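Local coordinates for UPF0141 protein yjdB (Campylobacter jejuni subsp. jejuni HB93-13, PDB 4TN0) that probably transfers phosphoethanolamine in the periplasm, as a zinc-binding enzyme of the alkaline phosphatase-like family required for polymyxin resistance and motility, at residues H15-E26 and D145-S156; V52-T63 and Q250-W258. All coordinates share one frame; numbering follows the deposited sequence.

Contact 1 of 2, residues H15-E26 and D145-S156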
loop_
_atom_site.group_PDB
_atom_site.type_symbol
_atom_site.label_atom_id
_atom_site.label_comp_id
_atom_site.label_asym_id
_atom_site.label_seq_id
_atom_site.Cartn_x
_atom_site.Cartn_y
_atom_site.Cartn_z
ATOM N N HIS A 15 -24.011 8.028 3.500
ATOM C CA HIS A 15 -24.495 9.251 2.881
ATOM C C HIS A 15 -24.214 9.100 1.377
ATOM O O HIS A 15 -24.864 8.290 0.694
ATOM C CB HIS A 15 -23.807 10.498 3.472
ATOM C CG HIS A 15 -23.786 10.543 4.977
ATOM N ND1 HIS A 15 -23.382 9.465 5.747
ATOM C CD2 HIS A 15 -24.128 11.514 5.851
ATOM C CE1 HIS A 15 -23.444 9.791 7.022
ATOM N NE2 HIS A 15 -23.911 11.025 7.121
ATOM N N THR A 16 -23.234 9.858 0.874
ATOM C CA THR A 16 -22.697 9.668 -0.490
ATOM C C THR A 16 -22.290 8.193 -0.702
ATOM O O THR A 16 -21.968 7.482 0.251
ATOM C CB THR A 16 -21.452 10.577 -0.776
ATOM O OG1 THR A 16 -21.714 11.919 -0.356
ATOM C CG2 THR A 16 -21.118 10.610 -2.267
ATOM N N LYS A 17 -22.305 7.715 -1.939
ATOM C CA LYS A 17 -21.949 6.317 -2.162
ATOM C C LYS A 17 -20.427 6.238 -2.413
ATOM O O LYS A 17 -19.906 6.870 -3.335
ATOM C CB LYS A 17 -22.774 5.744 -3.326
ATOM C CG LYS A 17 -24.286 5.878 -3.079
ATOM C CD LYS A 17 -25.087 4.586 -3.253
ATOM C CE LYS A 17 -26.601 4.832 -3.023
ATOM N NZ LYS A 17 -27.300 5.722 -4.017
ATOM N N LYS A 18 -19.716 5.485 -1.566
ATOM C CA LYS A 18 -18.242 5.518 -1.545
ATOM C C LYS A 18 -17.558 4.135 -1.609
ATOM O O LYS A 18 -18.036 3.148 -1.028
ATOM C CB LYS A 18 -17.749 6.257 -0.289
ATOM C CG LYS A 18 -17.911 7.767 -0.296
ATOM C CD LYS A 18 -17.473 8.346 1.042
ATOM C CE LYS A 18 -17.289 9.849 0.970
ATOM N NZ LYS A 18 -15.938 10.231 0.443
ATOM N N LEU A 19 -16.433 4.078 -2.320
ATOM C CA LEU A 19 -15.607 2.864 -2.381
ATOM C C LEU A 19 -14.114 3.164 -2.368
ATOM O O LEU A 19 -13.586 3.702 -3.343
ATOM C CB LEU A 19 -15.942 2.051 -3.634
ATOM C CG LEU A 19 -15.040 0.845 -3.918
ATOM C CD1 LEU A 19 -14.998 -0.106 -2.732
ATOM C CD2 LEU A 19 -15.474 0.115 -5.188
ATOM N N LEU A 20 -13.426 2.765 -1.300
ATOM C CA LEU A 20 -11.970 2.912 -1.255
ATOM C C LEU A 20 -11.304 1.531 -1.350
ATOM O O LEU A 20 -11.630 0.611 -0.594
ATOM C CB LEU A 20 -11.511 3.656 0.013
ATOM C CG LEU A 20 -9.995 3.857 0.156
ATOM C CD1 LEU A 20 -9.475 4.644 -1.030
ATOM C CD2 LEU A 20 -9.597 4.549 1.461
ATOM N N VAL A 21 -10.407 1.390 -2.319
ATOM C CA VAL A 21 -9.575 0.193 -2.428
ATOM C C VAL A 21 -8.176 0.560 -1.945
ATOM O O VAL A 21 -7.496 1.400 -2.547
ATOM C CB VAL A 21 -9.517 -0.377 -3.882
ATOM C CG1 VAL A 21 -8.473 -1.474 -3.984
ATOM C CG2 VAL A 21 -10.888 -0.911 -4.342
ATOM N N LEU A 22 -7.789 -0.029 -0.815
ATOM C CA LEU A 22 -6.474 0.207 -0.213
ATOM C C LEU A 22 -5.554 -0.948 -0.566
ATOM O O LEU A 22 -5.791 -2.087 -0.161
ATOM C CB LEU A 22 -6.582 0.330 1.303
ATOM C CG LEU A 22 -5.305 0.551 2.100
ATOM C CD1 LEU A 22 -4.682 1.896 1.760
ATOM C CD2 LEU A 22 -5.610 0.463 3.579
ATOM N N VAL A 23 -4.507 -0.688 -1.321
ATOM C CA VAL A 23 -3.617 -1.790 -1.636
ATOM C C VAL A 23 -2.324 -1.691 -0.829
ATOM O O VAL A 23 -1.534 -0.762 -1.018
ATOM C CB VAL A 23 -3.298 -1.860 -3.138
ATOM C CG1 VAL A 23 -2.383 -3.042 -3.411
ATOM C CG2 VAL A 23 -4.583 -2.038 -3.920
ATOM N N VAL A 24 -2.142 -2.645 0.089
ATOM C CA VAL A 24 -0.908 -2.763 0.871
ATOM C C VAL A 24 0.119 -3.627 0.135
ATOM O O VAL A 24 -0.021 -4.852 0.007
ATOM C CB VAL A 24 -1.167 -3.362 2.268
ATOM C CG1 VAL A 24 0.149 -3.561 3.035
ATOM C CG2 VAL A 24 -2.159 -2.505 3.046
ATOM N N GLY A 25 1.160 -2.970 -0.348
ATOM C CA GLY A 25 2.196 -3.650 -1.094
ATOM C C GLY A 25 3.223 -4.386 -0.251
ATOM O O GLY A 25 3.037 -4.654 0.947
ATOM N N GLU A 26 4.308 -4.762 -0.904
ATOM C CA GLU A 26 5.292 -5.595 -0.248
ATOM C C GLU A 26 6.646 -5.398 -0.925
ATOM O O GLU A 26 6.784 -5.662 -2.126
ATOM C CB GLU A 26 4.859 -7.071 -0.278
ATOM C CG GLU A 26 5.923 -8.037 0.246
ATOM C CD GLU A 26 6.182 -7.835 1.721
ATOM O OE1 GLU A 26 5.457 -8.428 2.556
ATOM O OE2 GLU A 26 7.087 -7.036 2.045
ATOM N N ASP A 145 -23.108 1.067 1.049
ATOM C CA ASP A 145 -23.098 2.465 0.636
ATOM C C ASP A 145 -21.699 3.047 0.795
ATOM O O ASP A 145 -21.272 3.877 -0.013
ATOM C CB ASP A 145 -24.117 3.301 1.442
ATOM C CG ASP A 145 -25.562 2.800 1.306
ATOM O OD1 ASP A 145 -25.794 1.609 0.989
ATOM O OD2 ASP A 145 -26.479 3.615 1.544
ATOM N N GLN A 146 -20.989 2.589 1.827
ATOM C CA GLN A 146 -19.577 2.933 2.054
ATOM C C GLN A 146 -18.735 1.672 2.293
ATOM O O GLN A 146 -19.026 0.872 3.195
ATOM C CB GLN A 146 -19.437 3.895 3.235
ATOM C CG GLN A 146 -19.551 5.367 2.872
ATOM C CD GLN A 146 -20.951 5.921 3.054
ATOM O OE1 GLN A 146 -21.762 5.394 3.827
ATOM N NE2 GLN A 146 -21.238 7.006 2.349
ATOM N N ASN A 147 -17.701 1.496 1.474
ATOM C CA ASN A 147 -16.885 0.277 1.519
ATOM C C ASN A 147 -15.392 0.544 1.511
ATOM O O ASN A 147 -14.910 1.349 0.704
ATOM C CB ASN A 147 -17.194 -0.620 0.318
ATOM C CG ASN A 147 -18.675 -0.819 0.092
ATOM O OD1 ASN A 147 -19.264 -1.806 0.546
ATOM N ND2 ASN A 147 -19.289 0.125 -0.615
ATOM N N ILE A 148 -14.645 -0.149 2.369
ATOM C CA ILE A 148 -13.196 -0.215 2.166
ATOM C C ILE A 148 -12.819 -1.658 1.932
ATOM O O ILE A 148 -13.182 -2.557 2.703
ATOM C CB ILE A 148 -12.359 0.377 3.343
ATOM C CG1 ILE A 148 -10.870 0.380 2.971
ATOM C CG2 ILE A 148 -12.620 -0.358 4.658
ATOM C CD1 ILE A 148 -9.962 1.077 3.971
ATOM N N ILE A 149 -12.096 -1.861 0.838
ATOM C CA ILE A 149 -11.537 -3.151 0.485
ATOM C C ILE A 149 -10.018 -3.097 0.536
ATOM O O ILE A 149 -9.380 -2.288 -0.159
ATOM C CB ILE A 149 -11.999 -3.586 -0.920
ATOM C CG1 ILE A 149 -13.539 -3.506 -0.998
ATOM C CG2 ILE A 149 -11.464 -4.988 -1.242
ATOM C CD1 ILE A 149 -14.143 -3.945 -2.320
ATOM N N VAL A 150 -9.432 -3.933 1.385
ATOM C CA VAL A 150 -7.975 -4.005 1.462
ATOM C C VAL A 150 -7.449 -5.192 0.655
ATOM O O VAL A 150 -7.921 -6.330 0.798
ATOM C CB VAL A 150 -7.472 -4.116 2.910
ATOM C CG1 VAL A 150 -5.946 -4.178 2.918
ATOM C CG2 VAL A 150 -7.961 -2.932 3.755
ATOM N N LEU A 151 -6.513 -4.907 -0.242
ATOM C CA LEU A 151 -5.794 -5.967 -0.916
ATOM C C LEU A 151 -4.335 -5.923 -0.445
ATOM O O LEU A 151 -3.638 -4.919 -0.658
ATOM C CB LEU A 151 -5.888 -5.817 -2.434
ATOM C CG LEU A 151 -7.313 -5.689 -2.989
ATOM C CD1 LEU A 151 -7.301 -5.483 -4.506
ATOM C CD2 LEU A 151 -8.184 -6.864 -2.586
ATOM N N HIS A 152 -3.891 -7.015 0.186
ATOM C CA HIS A 152 -2.526 -7.146 0.706
ATOM C C HIS A 152 -1.712 -8.032 -0.249
ATOM O O HIS A 152 -1.945 -9.246 -0.344
ATOM C CB HIS A 152 -2.537 -7.743 2.123
ATOM C CG HIS A 152 -1.202 -7.726 2.817
ATOM N ND1 HIS A 152 -0.935 -8.491 3.935
ATOM C CD2 HIS A 152 -0.066 -7.033 2.564
ATOM C CE1 HIS A 152 0.308 -8.291 4.323
ATOM N NE2 HIS A 152 0.856 -7.407 3.512
ATOM N N LEU A 153 -0.772 -7.407 -0.954
ATOM C CA LEU A 153 0.041 -8.070 -1.967
ATOM C C LEU A 153 1.211 -8.886 -1.424
ATOM O O LEU A 153 1.757 -8.592 -0.361
ATOM C CB LEU A 153 0.602 -7.031 -2.934
ATOM C CG LEU A 153 -0.387 -6.059 -3.569
ATOM C CD1 LEU A 153 0.356 -5.157 -4.554
ATOM C CD2 LEU A 153 -1.518 -6.819 -4.247
ATOM N N GLN A 154 1.594 -9.916 -2.169
ATOM C CA GLN A 154 2.903 -10.534 -2.017
ATOM C C GLN A 154 3.928 -9.609 -2.705
ATOM O O GLN A 154 5.104 -9.536 -2.302
ATOM C CB GLN A 154 2.913 -11.944 -2.625
ATOM C CG GLN A 154 4.168 -12.788 -2.377
ATOM C CD GLN A 154 4.327 -13.312 -0.943
ATOM O OE1 GLN A 154 3.830 -12.736 0.022
ATOM N NE2 GLN A 154 5.052 -14.413 -0.812
ATOM N N GLY A 155 3.466 -8.900 -3.741
ATOM C CA GLY A 155 4.232 -7.834 -4.358
ATOM C C GLY A 155 5.614 -8.269 -4.831
ATOM O O GLY A 155 5.743 -9.066 -5.751
ATOM N N SER A 156 6.645 -7.699 -4.220
ATOM C CA SER A 156 8.027 -7.966 -4.574
ATOM C C SER A 156 8.777 -8.820 -3.542
ATOM O O SER A 156 9.989 -8.732 -3.465
ATOM C CB SER A 156 8.786 -6.651 -4.734
ATOM O OG SER A 156 8.282 -5.848 -5.779
#
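Leu20 and Ile148, Leu22 and Val150, and Val24 and His152 pair in register along the parallel strands 18-24 and 146-152, whose axes come within 4.7 Å at 19° and whose backbones exchange hydrogen bonds in regular alternation from Lys18 to Leu153. Branched and aliphatic residues suit such central strands, since both faces are buried. Leu22 CD2 lies 4.1 Å from Val150 CG2, side by side; on this face Phe73 of helix 68-73 packs on Leu22 and Val24. On the other face Val23 turns CG1 directly away from its own backbone N (chi1 -179°), which brings that methyl across to Leu153 CG (3.6 Å), two residues beyond its paired Leu151. Near the N-terminal end Lys18 O takes two donors from opposite faces of its plane, Asn147 N and the more distant Asn147 ND2; Ser144 N holds Asn147 OD1. The C-terminal end turns polar. Val24 O meets the edge of the His152 ring at CD2 (3.4 Å), and Asp105 binds His152 ND1, helping fix the ring. Beyond Gly25, Ser156 N bonds Glu26 O at 2.9 Å. Glu26 OE2 ligates the zinc ion together with Asp226, His227 and phosphorylated Thr65, and Asn107 holds OE1. A metal ligand just past the C-terminal end of a central parallel strand is characteristic of the alkaline phosphatase-like alpha/beta fold.

Contact 2 of 2, residues V52-T63 and Q250-W258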
loop_
_atom_site.group_PDB
_atom_site.type_symbol
_atom_site.label_atom_id
_atom_site.label_comp_id
_atom_site.label_asym_id
_atom_site.label_seq_id
_atom_site.Cartn_x
_atom_site.Cartn_y
_atom_site.Cartn_z
ATOM N N VAL A 52 -2.234 8.488 -12.631
ATOM C CA VAL A 52 -2.265 8.353 -11.184
ATOM C C VAL A 52 -1.369 9.396 -10.525
ATOM O O VAL A 52 -0.447 9.907 -11.161
ATOM C CB VAL A 52 -1.832 6.936 -10.760
ATOM C CG1 VAL A 52 -2.750 5.897 -11.382
ATOM C CG2 VAL A 52 -0.378 6.661 -11.158
ATOM N N VAL A 53 -1.656 9.731 -9.266
ATOM C CA VAL A 53 -0.800 10.640 -8.500
ATOM C C VAL A 53 0.256 9.837 -7.740
ATOM O O VAL A 53 -0.074 8.863 -7.055
ATOM C CB VAL A 53 -1.610 11.500 -7.498
ATOM C CG1 VAL A 53 -0.686 12.348 -6.654
ATOM C CG2 VAL A 53 -2.596 12.384 -8.227
ATOM N N PHE A 54 1.518 10.252 -7.864
ATOM C CA PHE A 54 2.629 9.564 -7.215
ATOM C C PHE A 54 3.343 10.428 -6.184
ATOM O O PHE A 54 3.932 11.461 -6.518
ATOM C CB PHE A 54 3.631 9.076 -8.265
ATOM C CG PHE A 54 4.868 8.442 -7.682
ATOM C CD1 PHE A 54 4.853 7.129 -7.236
ATOM C CD2 PHE A 54 6.042 9.157 -7.588
ATOM C CE1 PHE A 54 5.999 6.542 -6.710
ATOM C CE2 PHE A 54 7.185 8.578 -7.054
ATOM C CZ PHE A 54 7.160 7.270 -6.616
ATOM N N PHE A 55 3.329 9.963 -4.941
ATOM C CA PHE A 55 4.017 10.630 -3.851
ATOM C C PHE A 55 5.512 10.309 -3.880
ATOM O O PHE A 55 5.930 9.177 -3.616
ATOM C CB PHE A 55 3.395 10.201 -2.531
ATOM C CG PHE A 55 1.974 10.643 -2.378
ATOM C CD1 PHE A 55 0.955 9.970 -3.029
ATOM C CD2 PHE A 55 1.655 11.746 -1.601
ATOM C CE1 PHE A 55 -0.356 10.382 -2.901
ATOM C CE2 PHE A 55 0.347 12.155 -1.472
ATOM C CZ PHE A 55 -0.653 11.472 -2.120
ATOM N N ASP A 56 6.329 11.306 -4.188
ATOM C CA ASP A 56 7.734 11.019 -4.430
ATOM C C ASP A 56 8.593 11.185 -3.190
ATOM O O ASP A 56 9.795 10.997 -3.249
ATOM C CB ASP A 56 8.268 11.899 -5.565
ATOM C CG ASP A 56 7.863 13.346 -5.420
ATOM O OD1 ASP A 56 8.394 14.023 -4.509
ATOM O OD2 ASP A 56 6.996 13.794 -6.213
ATOM N N ASN A 57 7.970 11.505 -2.064
ATOM C CA ASN A 57 8.703 11.733 -0.823
ATOM C C ASN A 57 8.032 11.052 0.377
ATOM O O ASN A 57 7.887 11.627 1.440
ATOM C CB ASN A 57 8.839 13.238 -0.589
ATOM C CG ASN A 57 9.908 13.579 0.439
ATOM O OD1 ASN A 57 10.799 12.773 0.724
ATOM N ND2 ASN A 57 9.822 14.779 1.004
ATOM N N PHE A 58 7.665 9.794 0.180
ATOM C CA PHE A 58 6.857 9.021 1.105
ATOM C C PHE A 58 7.732 7.989 1.810
ATOM O O PHE A 58 8.465 7.242 1.151
ATOM C CB PHE A 58 5.740 8.332 0.321
ATOM C CG PHE A 58 4.495 8.079 1.105
ATOM C CD1 PHE A 58 4.316 6.889 1.781
ATOM C CD2 PHE A 58 3.475 9.015 1.124
ATOM C CE1 PHE A 58 3.150 6.650 2.487
ATOM C CE2 PHE A 58 2.308 8.778 1.827
ATOM C CZ PHE A 58 2.146 7.604 2.511
ATOM N N SER A 59 7.648 7.934 3.137
ATOM C CA SER A 59 8.488 7.039 3.938
ATOM C C SER A 59 7.705 5.995 4.710
ATOM O O SER A 59 6.527 6.177 4.982
ATOM C CB SER A 59 9.326 7.845 4.926
ATOM O OG SER A 59 10.511 8.311 4.307
ATOM N N SER A 60 8.384 4.926 5.113
ATOM C CA SER A 60 7.723 3.854 5.838
ATOM C C SER A 60 8.016 3.979 7.310
ATOM O O SER A 60 8.938 4.675 7.730
ATOM C CB SER A 60 8.177 2.469 5.358
ATOM O OG SER A 60 9.553 2.278 5.633
ATOM N N CYS A 61 7.238 3.245 8.084
ATOM C CA CYS A 61 7.310 3.305 9.524
ATOM C C CYS A 61 8.452 2.428 10.043
ATOM O O CYS A 61 9.074 2.737 11.053
ATOM C CB CYS A 61 5.950 2.883 10.106
ATOM S SG CYS A 61 5.866 2.965 11.878
ATOM N N GLY A 62 8.747 1.350 9.320
ATOM C CA GLY A 62 9.794 0.418 9.696
ATOM C C GLY A 62 10.452 -0.185 8.463
ATOM O O GLY A 62 10.166 0.219 7.335
ATOM N N THR A 63 11.353 -1.136 8.661
ATOM C CA THR A 63 12.003 -1.760 7.522
ATOM C C THR A 63 11.663 -3.225 7.405
ATOM O O THR A 63 12.258 -3.925 6.595
ATOM C CB THR A 63 13.527 -1.653 7.593
ATOM O OG1 THR A 63 13.972 -2.299 8.791
ATOM C CG2 THR A 63 13.959 -0.215 7.576
ATOM N N GLN A 250 15.471 1.176 1.764
ATOM C CA GLN A 250 14.571 0.399 2.617
ATOM C C GLN A 250 13.431 1.214 3.240
ATOM O O GLN A 250 12.427 0.625 3.623
ATOM C CB GLN A 250 15.360 -0.320 3.716
ATOM C CG GLN A 250 16.224 -1.425 3.128
ATOM C CD GLN A 250 16.903 -2.294 4.166
ATOM O OE1 GLN A 250 16.438 -2.445 5.316
ATOM N NE2 GLN A 250 18.014 -2.877 3.766
ATOM N N THR A 251 13.572 2.540 3.334
ATOM C CA THR A 251 12.552 3.379 3.976
ATOM C C THR A 251 11.723 4.238 3.007
ATOM O O THR A 251 10.584 4.643 3.316
ATOM C CB THR A 251 13.203 4.332 5.033
ATOM O OG1 THR A 251 14.164 5.185 4.397
ATOM C CG2 THR A 251 13.909 3.535 6.091
ATOM N N HIS A 252 12.295 4.518 1.841
ATOM C CA HIS A 252 11.649 5.370 0.840
ATOM C C HIS A 252 10.780 4.510 -0.089
ATOM O O HIS A 252 11.299 3.767 -0.942
ATOM C CB HIS A 252 12.723 6.142 0.054
ATOM C CG HIS A 252 12.183 7.153 -0.912
ATOM N ND1 HIS A 252 10.869 7.580 -0.898
ATOM C CD2 HIS A 252 12.787 7.818 -1.929
ATOM C CE1 HIS A 252 10.688 8.467 -1.864
ATOM N NE2 HIS A 252 11.836 8.629 -2.503
ATOM N N ILE A 253 9.463 4.618 0.091
ATOM C CA ILE A 253 8.493 3.758 -0.587
ATOM C C ILE A 253 7.635 4.535 -1.569
ATOM O O ILE A 253 7.473 5.750 -1.435
ATOM C CB ILE A 253 7.531 3.067 0.425
ATOM C CG1 ILE A 253 7.012 4.100 1.437
ATOM C CG2 ILE A 253 8.206 1.905 1.123
ATOM C CD1 ILE A 253 5.902 3.599 2.324
ATOM N N PRO A 254 7.032 3.823 -2.529
ATOM C CA PRO A 254 6.046 4.444 -3.406
ATOM C C PRO A 254 4.699 4.613 -2.707
ATOM O O PRO A 254 4.308 3.800 -1.863
ATOM C CB PRO A 254 5.928 3.436 -4.546
ATOM C CG PRO A 254 6.123 2.137 -3.853
ATOM C CD PRO A 254 7.254 2.414 -2.903
ATOM N N ALA A 255 3.994 5.675 -3.068
ATOM C CA ALA A 255 2.592 5.795 -2.731
ATOM C C ALA A 255 1.892 6.337 -3.964
ATOM O O ALA A 255 2.393 7.265 -4.620
ATOM C CB ALA A 255 2.382 6.690 -1.519
ATOM N N ILE A 256 0.771 5.706 -4.302
ATOM C CA ILE A 256 0.023 6.021 -5.514
ATOM C C ILE A 256 -1.464 6.203 -5.207
ATOM O O ILE A 256 -2.075 5.348 -4.555
ATOM C CB ILE A 256 0.182 4.910 -6.572
ATOM C CG1 ILE A 256 1.591 4.918 -7.164
ATOM C CG2 ILE A 256 -0.862 5.039 -7.679
ATOM C CD1 ILE A 256 1.885 3.661 -8.017
ATOM N N PHE A 257 -2.048 7.294 -5.702
ATOM C CA PHE A 257 -3.482 7.532 -5.511
ATOM C C PHE A 257 -4.222 7.743 -6.817
ATOM O O PHE A 257 -3.727 8.392 -7.744
ATOM C CB PHE A 257 -3.736 8.749 -4.610
ATOM C CG PHE A 257 -5.204 9.073 -4.428
ATOM C CD1 PHE A 257 -6.008 8.292 -3.609
ATOM C CD2 PHE A 257 -5.781 10.151 -5.087
ATOM C CE1 PHE A 257 -7.347 8.579 -3.450
ATOM C CE2 PHE A 257 -7.123 10.443 -4.927
ATOM C CZ PHE A 257 -7.905 9.657 -4.107
ATOM N N TRP A 258 -5.414 7.170 -6.886
ATOM C CA TRP A 258 -6.297 7.434 -8.004
ATOM C C TRP A 258 -7.736 7.538 -7.518
ATOM O O TRP A 258 -8.148 6.828 -6.599
ATOM C CB TRP A 258 -6.175 6.344 -9.071
ATOM C CG TRP A 258 -7.116 6.535 -10.214
ATOM C CD1 TRP A 258 -6.860 7.197 -11.377
ATOM C CD2 TRP A 258 -8.457 6.049 -10.317
ATOM N NE1 TRP A 258 -7.960 7.165 -12.194
ATOM C CE2 TRP A 258 -8.956 6.463 -11.568
ATOM C CE3 TRP A 258 -9.291 5.310 -9.472
ATOM C CZ2 TRP A 258 -10.244 6.160 -11.994
ATOM C CZ3 TRP A 258 -10.569 5.009 -9.898
ATOM C CH2 TRP A 258 -11.034 5.434 -11.147
#
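Val53 and Phe257 form an antiparallel hydrogen-bonded pair, each backbone N 2.9 Å from the other's O, and this end of the contact is tightly packed. Val52 CB sits against Ile256 CG2 at 3.7 Å, and the Phe54 ring turns its edge to Ile256 CG1. Ile208 and Leu204 of helix 186-211 pack on Val52 and Ile256 respectively, which suits apolar residues here. The chain turns a corner at Asp56 and Asn57, yet the buried side stays tight beyond it. Ala255 suits its place by being small: its CB stands 3.6 Å above the centre of the Phe58 ring, a CH-pi contact, while Ile253 CD1 touches the ring's edge at Phe58 CD1 (3.7 Å). The looser side is the partly exposed one, with Asp56, Asn57, Ser59 and His252. There His252 ND1 donates to Phe58 O at 3.2 Å, from the opposite face of that carbonyl to Ile253 N, and His252 CE1 lies 3.0 Å from Asp56 O, at the ring edge. Farther on, Ser60 N bonds Thr251 O, and Ser60 OG closes a local bond to Gly62 O at 2.7 Å. The chemistry thus implies a hydrophobic strand pair whose backbone bonds continue past the bend, supplemented there by a histidine side-chain bond.

Contacts 1 and 2 belong to one mixed sheet, with centres about 16 Å apart, and strand 218-224 lies between them: it pairs with 18-24 on one flank and with 252-259 on the other. Both are buried, but contact 1 is a long, regular parallel pair, exposed mainly at its N-terminal end, whereas contact 2 is antiparallel, broken by a corner and richer in aromatic rings. Contact 1 relies on aliphatic side chains and delivers a zinc ligand directly. Contact 2 adds a histidine bond at its bend, and its segment 52-63 carries Cys61, disulfide-bonded to Cys71, with the side chain of Thr63 about 9 Å from the zinc ion and close in sequence to phosphorylated Thr65.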